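Local structure of methyl-CpG-binding domain protein 3 (Homo sapiens, 6CCG) at residues C10-P14 against M59-F64; G16-V22 against R33-S39. The protein binds DNA containing methylated CpG through its methyl-CpG-binding domain and probably takes part in reading this mark in the control of transcription. All blocks are in the same frame, centred on the assembly; numbering follows the deposited sequence.

Both contacts are partly buried, but interaction 2 lies nearer the middle of the domain and pairs strands 18-23 and 33-38 of one antiparallel hairpin by regular backbone hydrogen bonds, with charged and aromatic residues above and below them; its far end reaches the methylated DNA. Interaction 1 is smaller and built from two loops, 10-14 and 59-64, which meet almost entirely through apolar side chains on the side of helix 48-55. Along the chain the hairpin is nested inside the loop that interaction 1 closes. The two contacts touch: L13 CD1 lies 3.6 Å from Y37 CD1, and Y37 OH is 3.5 Å from F64 CZ, so Y37 belongs to both neighbourhoods.

Interaction 1: residues C10-P14 against M59-F64; sequences CPALP and MDLSTF
L13 lays its CD2 methyl over one face of the F64 ring, 4.2 Å from the centroid and 19° off the normal, a CH-pi contact. The mt rotamer of L13 (chi1 -60°, chi2 173°) carries the branched end across to the other loop although its CA-CB bond points sideways, and CD2 also lies 4.1 Å from L61 CD2 and 4.2 Å from M59 CE. F64 (chi1 178°, chi2 70°) offers its ring edge to A12, whose CB already touches F64 CE1 at 3.8 Å, so a methyl is enough to fill the gap; the CA atoms of A12 and F64 are 7.9 Å apart. C10 SG stands 4.5 Å from the same CE1. Each loop is folded by a type I beta turn, C10 to L13 closed by L13 N to C10 O (3.2 Å) and L61 to F64 closed by F64 N to L61 O (3.2 Å). Together they join the loop after strand 6-9 to the one after helix 48-55 in the methyl-CpG-binding domain, where L13, P14 and L61 also pack on L55 of that helix. Extended M59 (-158/165, chi1 61°, chi2 180°, chi3 -74°) sends its flexible thioether across, placing CE 3.5 Å from A12 O and SD 3.7 Å from P14 CD.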
# COMPACT_ATOMS: atom_id res chain seq x y z
N CYS A 10 6.87 2.91 -3.94
CA CYS A 10 6.89 3.00 -2.49
C CYS A 10 8.33 2.70 -2.05
O CYS A 10 8.75 1.56 -2.13
CB CYS A 10 5.95 1.98 -1.86
SG CYS A 10 5.92 2.15 -0.08
N PRO A 11 9.06 3.72 -1.59
CA PRO A 11 10.45 3.50 -1.21
C PRO A 11 10.62 2.67 0.07
O PRO A 11 11.68 2.20 0.30
CB PRO A 11 11.00 4.92 -1.02
CG PRO A 11 9.83 5.78 -0.76
CD PRO A 11 8.67 5.16 -1.47
N ALA A 12 9.58 2.51 0.87
CA ALA A 12 9.66 1.65 2.05
C ALA A 12 9.66 0.13 1.72
O ALA A 12 9.93 -0.67 2.59
CB ALA A 12 8.52 1.97 3.00
N LEU A 13 9.34 -0.23 0.47
CA LEU A 13 9.26 -1.63 0.01
C LEU A 13 10.35 -1.90 -1.06
O LEU A 13 11.01 -0.97 -1.51
CB LEU A 13 7.85 -1.92 -0.55
CG LEU A 13 6.68 -1.72 0.43
CD1 LEU A 13 5.37 -1.85 -0.31
CD2 LEU A 13 6.74 -2.71 1.57
N PRO A 14 10.55 -3.17 -1.47
CA PRO A 14 11.65 -3.45 -2.41
C PRO A 14 11.45 -2.77 -3.76
O PRO A 14 10.35 -2.24 -4.05
CB PRO A 14 11.62 -4.98 -2.55
CG PRO A 14 11.03 -5.45 -1.28
CD PRO A 14 9.93 -4.42 -1.01
N MET A 59 11.65 -9.22 4.08
CA MET A 59 11.96 -8.03 4.87
C MET A 59 11.12 -7.91 6.13
O MET A 59 10.05 -8.52 6.26
CB MET A 59 11.71 -6.80 4.03
CG MET A 59 10.26 -6.68 3.56
SD MET A 59 10.00 -5.25 2.57
CE MET A 59 10.05 -3.93 3.78
N ASP A 60 11.58 -7.03 7.01
CA ASP A 60 10.91 -6.71 8.27
C ASP A 60 9.72 -5.76 8.01
O ASP A 60 9.91 -4.60 7.67
CB ASP A 60 11.94 -6.04 9.20
CG ASP A 60 11.43 -5.83 10.62
OD1 ASP A 60 10.28 -6.19 10.94
OD2 ASP A 60 12.24 -5.31 11.43
N LEU A 61 8.50 -6.27 8.18
CA LEU A 61 7.27 -5.43 8.10
C LEU A 61 6.65 -5.10 9.45
O LEU A 61 5.55 -4.55 9.49
CB LEU A 61 6.21 -6.08 7.20
CG LEU A 61 6.50 -6.19 5.72
CD1 LEU A 61 5.34 -6.87 5.04
CD2 LEU A 61 6.76 -4.84 5.08
N SER A 62 7.34 -5.39 10.55
CA SER A 62 6.75 -5.18 11.89
C SER A 62 6.38 -3.69 12.15
O SER A 62 5.35 -3.41 12.76
CB SER A 62 7.66 -5.71 12.98
OG SER A 62 8.95 -5.14 12.87
N THR A 63 7.20 -2.76 11.65
CA THR A 63 6.96 -1.31 11.83
C THR A 63 6.49 -0.59 10.54
O THR A 63 6.50 0.64 10.49
CB THR A 63 8.22 -0.60 12.34
OG1 THR A 63 9.27 -0.76 11.38
CG2 THR A 63 8.64 -1.15 13.69
N PHE A 64 6.08 -1.35 9.52
CA PHE A 64 5.56 -0.79 8.29
C PHE A 64 4.08 -0.40 8.50
O PHE A 64 3.25 -1.24 8.85
CB PHE A 64 5.67 -1.79 7.15
CG PHE A 64 5.11 -1.28 5.84
CD1 PHE A 64 5.77 -0.26 5.13
CD2 PHE A 64 3.94 -1.79 5.34
CE1 PHE A 64 5.25 0.22 3.92
CE2 PHE A 64 3.42 -1.31 4.12
CZ PHE A 64 4.09 -0.31 3.41

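Interaction 2: residues G16-V22 against R33-S39; sequences GWEREEV and RDVFYYS. With nucleotides of chain C.
Y38 and E20 are the two residues most buried by this contact, and they meet on one face of the sheet: Y38 OH donates to E20 OE1 at 2.7 Å. Extended E20 (chi1 175°, chi2 -176°) and Y38 (chi1 -66°, chi2 85°) bring their polar ends together beside F36, whose CD2 is 3.4 Å from E20 OE1. Below them strands 18-22 and 33-38 run antiparallel, axes 4.6 Å apart at 157°. The hydrogen-bonded pairs are E18-Y38 (E18 N to Y38 O 2.9 Å, Y38 N to E18 O 2.8 Å), E20-F36 (E20 N to F36 O and F36 N to E20 O, both 2.8 Å) and V22-D34 (V22 N to D34 O 2.8 Å, D34 N to V22 O 3.2 Å); R19-Y37 and E21-V35 are non-hydrogen-bonded. This is the central hairpin of the methyl-CpG-binding domain's antiparallel sheet, flanked by strands 6-9 and 44-45. V22, third in buried area, sets CG2 3.7 Å from F36 CE2, at the ring edge, and packs on a DNA phosphate. Beside it D34, salt-bridged to R24, brings OD2 3.5 Å from methyl C5A of 5CM6 of chain C, while a water donates to D34 OD2 (2.5 Å) and V22 O (2.8 Å). On the opposite face E21 joins two arginines: OE1 accepts from R33 NE (2.8 Å) and R33 NH2 (2.9 Å), OE2 from R19 NH1 (2.7 Å). Just before strand 18-22 begins and just after 33-38 ends, W17 lays its six-membered ring over S39 CA, 3.6 Å from the centroid, its flat indole also packing on L51 and L55.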
# COMPACT_ATOMS: atom_id res chain seq x y z
N GLY A 16 10.61 -1.74 -7.35
CA GLY A 16 9.47 -2.02 -8.20
C GLY A 16 8.09 -2.09 -7.53
O GLY A 16 7.11 -2.18 -8.23
N TRP A 17 8.02 -2.07 -6.18
CA TRP A 17 6.72 -2.09 -5.50
C TRP A 17 6.14 -0.68 -5.52
O TRP A 17 6.86 0.31 -5.30
CB TRP A 17 6.82 -2.59 -4.06
CG TRP A 17 6.92 -4.08 -3.93
CD1 TRP A 17 8.06 -4.85 -4.11
CD2 TRP A 17 5.88 -4.99 -3.56
NE1 TRP A 17 7.78 -6.17 -3.87
CE2 TRP A 17 6.46 -6.30 -3.54
CE3 TRP A 17 4.52 -4.84 -3.25
CZ2 TRP A 17 5.71 -7.44 -3.22
CZ3 TRP A 17 3.79 -5.96 -2.94
CH2 TRP A 17 4.40 -7.27 -2.93
N GLU A 18 4.85 -0.58 -5.79
CA GLU A 18 4.18 0.74 -5.85
C GLU A 18 3.05 0.85 -4.85
O GLU A 18 2.47 -0.19 -4.46
CB GLU A 18 3.68 0.98 -7.27
CG GLU A 18 4.81 1.27 -8.23
CD GLU A 18 4.39 1.35 -9.67
OE1 GLU A 18 3.18 1.23 -9.98
OE2 GLU A 18 5.28 1.54 -10.50
N ARG A 19 2.76 2.10 -4.43
CA ARG A 19 1.67 2.41 -3.50
C ARG A 19 0.62 3.30 -4.23
O ARG A 19 0.99 4.15 -5.00
CB ARG A 19 2.21 3.19 -2.27
CG ARG A 19 1.15 3.63 -1.26
CD ARG A 19 1.78 4.23 0.03
NE ARG A 19 0.73 4.68 0.95
CZ ARG A 19 0.10 5.85 0.88
NH1 ARG A 19 0.41 6.75 -0.08
NH2 ARG A 19 -0.84 6.14 1.78
N GLU A 20 -0.66 3.04 -3.96
CA GLU A 20 -1.75 3.77 -4.61
C GLU A 20 -2.76 4.19 -3.56
O GLU A 20 -3.09 3.41 -2.66
CB GLU A 20 -2.44 2.90 -5.67
CG GLU A 20 -3.68 3.51 -6.32
CD GLU A 20 -4.34 2.55 -7.28
OE1 GLU A 20 -4.89 1.52 -6.82
OE2 GLU A 20 -4.30 2.83 -8.50
N GLU A 21 -3.23 5.45 -3.68
CA GLU A 21 -4.32 5.99 -2.88
C GLU A 21 -5.46 6.25 -3.84
O GLU A 21 -5.24 6.87 -4.88
CB GLU A 21 -3.95 7.32 -2.27
CG GLU A 21 -2.84 7.28 -1.26
CD GLU A 21 -2.47 8.66 -0.76
OE1 GLU A 21 -3.27 9.60 -0.90
OE2 GLU A 21 -1.37 8.81 -0.22
N VAL A 22 -6.66 5.77 -3.50
CA VAL A 22 -7.84 5.93 -4.34
C VAL A 22 -8.95 6.52 -3.45
O VAL A 22 -9.57 5.78 -2.71
CB VAL A 22 -8.34 4.60 -4.93
CG1 VAL A 22 -9.56 4.82 -5.83
CG2 VAL A 22 -7.22 3.88 -5.70
N ARG A 33 -9.83 7.42 1.77
CA ARG A 33 -8.78 7.05 0.85
C ARG A 33 -8.45 5.59 1.12
O ARG A 33 -7.95 5.29 2.17
CB ARG A 33 -7.55 7.95 1.06
CG ARG A 33 -7.89 9.45 1.12
CD ARG A 33 -6.64 10.34 1.19
NE ARG A 33 -5.90 10.28 -0.06
CZ ARG A 33 -6.25 10.88 -1.21
NH1 ARG A 33 -7.34 11.65 -1.28
NH2 ARG A 33 -5.49 10.71 -2.31
N ASP A 34 -8.79 4.72 0.19
CA ASP A 34 -8.28 3.34 0.20
C ASP A 34 -6.84 3.37 -0.29
O ASP A 34 -6.51 4.11 -1.24
CB ASP A 34 -9.11 2.43 -0.71
CG ASP A 34 -10.53 2.30 -0.23
OD1 ASP A 34 -10.77 1.62 0.80
OD2 ASP A 34 -11.41 2.93 -0.88
N VAL A 35 -6.01 2.54 0.34
CA VAL A 35 -4.60 2.40 0.00
C VAL A 35 -4.37 0.97 -0.50
O VAL A 35 -4.81 0.02 0.15
CB VAL A 35 -3.74 2.71 1.24
CG1 VAL A 35 -2.25 2.42 0.98
CG2 VAL A 35 -3.95 4.15 1.64
N PHE A 36 -3.71 0.85 -1.65
CA PHE A 36 -3.33 -0.40 -2.26
C PHE A 36 -1.80 -0.41 -2.50
O PHE A 36 -1.18 0.66 -2.58
CB PHE A 36 -4.06 -0.58 -3.58
CG PHE A 36 -5.56 -0.48 -3.44
CD1 PHE A 36 -6.28 -1.49 -2.81
CD2 PHE A 36 -6.24 0.69 -3.84
CE1 PHE A 36 -7.70 -1.38 -2.64
CE2 PHE A 36 -7.63 0.78 -3.71
CZ PHE A 36 -8.36 -0.25 -3.10
N TYR A 37 -1.23 -1.61 -2.57
CA TYR A 37 0.16 -1.82 -3.02
C TYR A 37 0.21 -2.78 -4.22
O TYR A 37 -0.63 -3.69 -4.33
CB TYR A 37 1.04 -2.34 -1.89
CG TYR A 37 1.17 -1.33 -0.80
CD1 TYR A 37 2.16 -0.37 -0.83
CD2 TYR A 37 0.21 -1.28 0.22
CE1 TYR A 37 2.23 0.61 0.17
CE2 TYR A 37 0.27 -0.32 1.21
CZ TYR A 37 1.28 0.62 1.19
OH TYR A 37 1.33 1.53 2.17
N TYR A 38 1.15 -2.55 -5.12
CA TYR A 38 1.29 -3.38 -6.30
C TYR A 38 2.67 -3.98 -6.28
O TYR A 38 3.66 -3.25 -6.07
CB TYR A 38 1.04 -2.60 -7.57
CG TYR A 38 -0.40 -2.13 -7.68
CD1 TYR A 38 -0.82 -0.96 -7.08
CD2 TYR A 38 -1.35 -2.88 -8.41
CE1 TYR A 38 -2.15 -0.53 -7.17
CE2 TYR A 38 -2.67 -2.47 -8.52
CZ TYR A 38 -3.08 -1.30 -7.91
OH TYR A 38 -4.41 -0.89 -8.03
N SER A 39 2.76 -5.30 -6.47
CA SER A 39 4.06 -5.94 -6.64
C SER A 39 4.69 -5.53 -8.00
O SER A 39 4.00 -4.99 -8.86
CB SER A 39 3.92 -7.47 -6.55
OG SER A 39 3.18 -7.98 -7.64
N1 5CM C 6 -17.15 -0.31 -1.06
C2 5CM C 6 -17.19 -1.63 -0.48
N3 5CM C 6 -16.03 -2.33 -0.28
C4 5CM C 6 -14.82 -1.81 -0.62
C5 5CM C 6 -14.76 -0.46 -1.22
C5A 5CM C 6 -13.47 0.22 -1.65
C6 5CM C 6 -15.95 0.24 -1.41
O2 5CM C 6 -18.23 -2.20 -0.12
N4 5CM C 6 -13.73 -2.56 -0.40
C1' 5CM C 6 -18.40 0.43 -1.27
C2' 5CM C 6 -18.70 1.30 -0.07
C3' 5CM C 6 -19.28 2.57 -0.59
C4' 5CM C 6 -19.40 2.27 -2.07
O4' 5CM C 6 -18.36 1.34 -2.37
O3' 5CM C 6 -20.61 2.77 -0.14
C5' 5CM C 6 -19.32 3.49 -2.91
O5' 5CM C 6 -17.96 3.80 -3.14
P 5CM C 6 -17.75 4.29 -4.62
OP1 5CM C 6 -19.07 4.82 -5.04
OP2 5CM C 6 -16.49 5.14 -4.74
O HOH W 1 -11.18 3.59 -3.26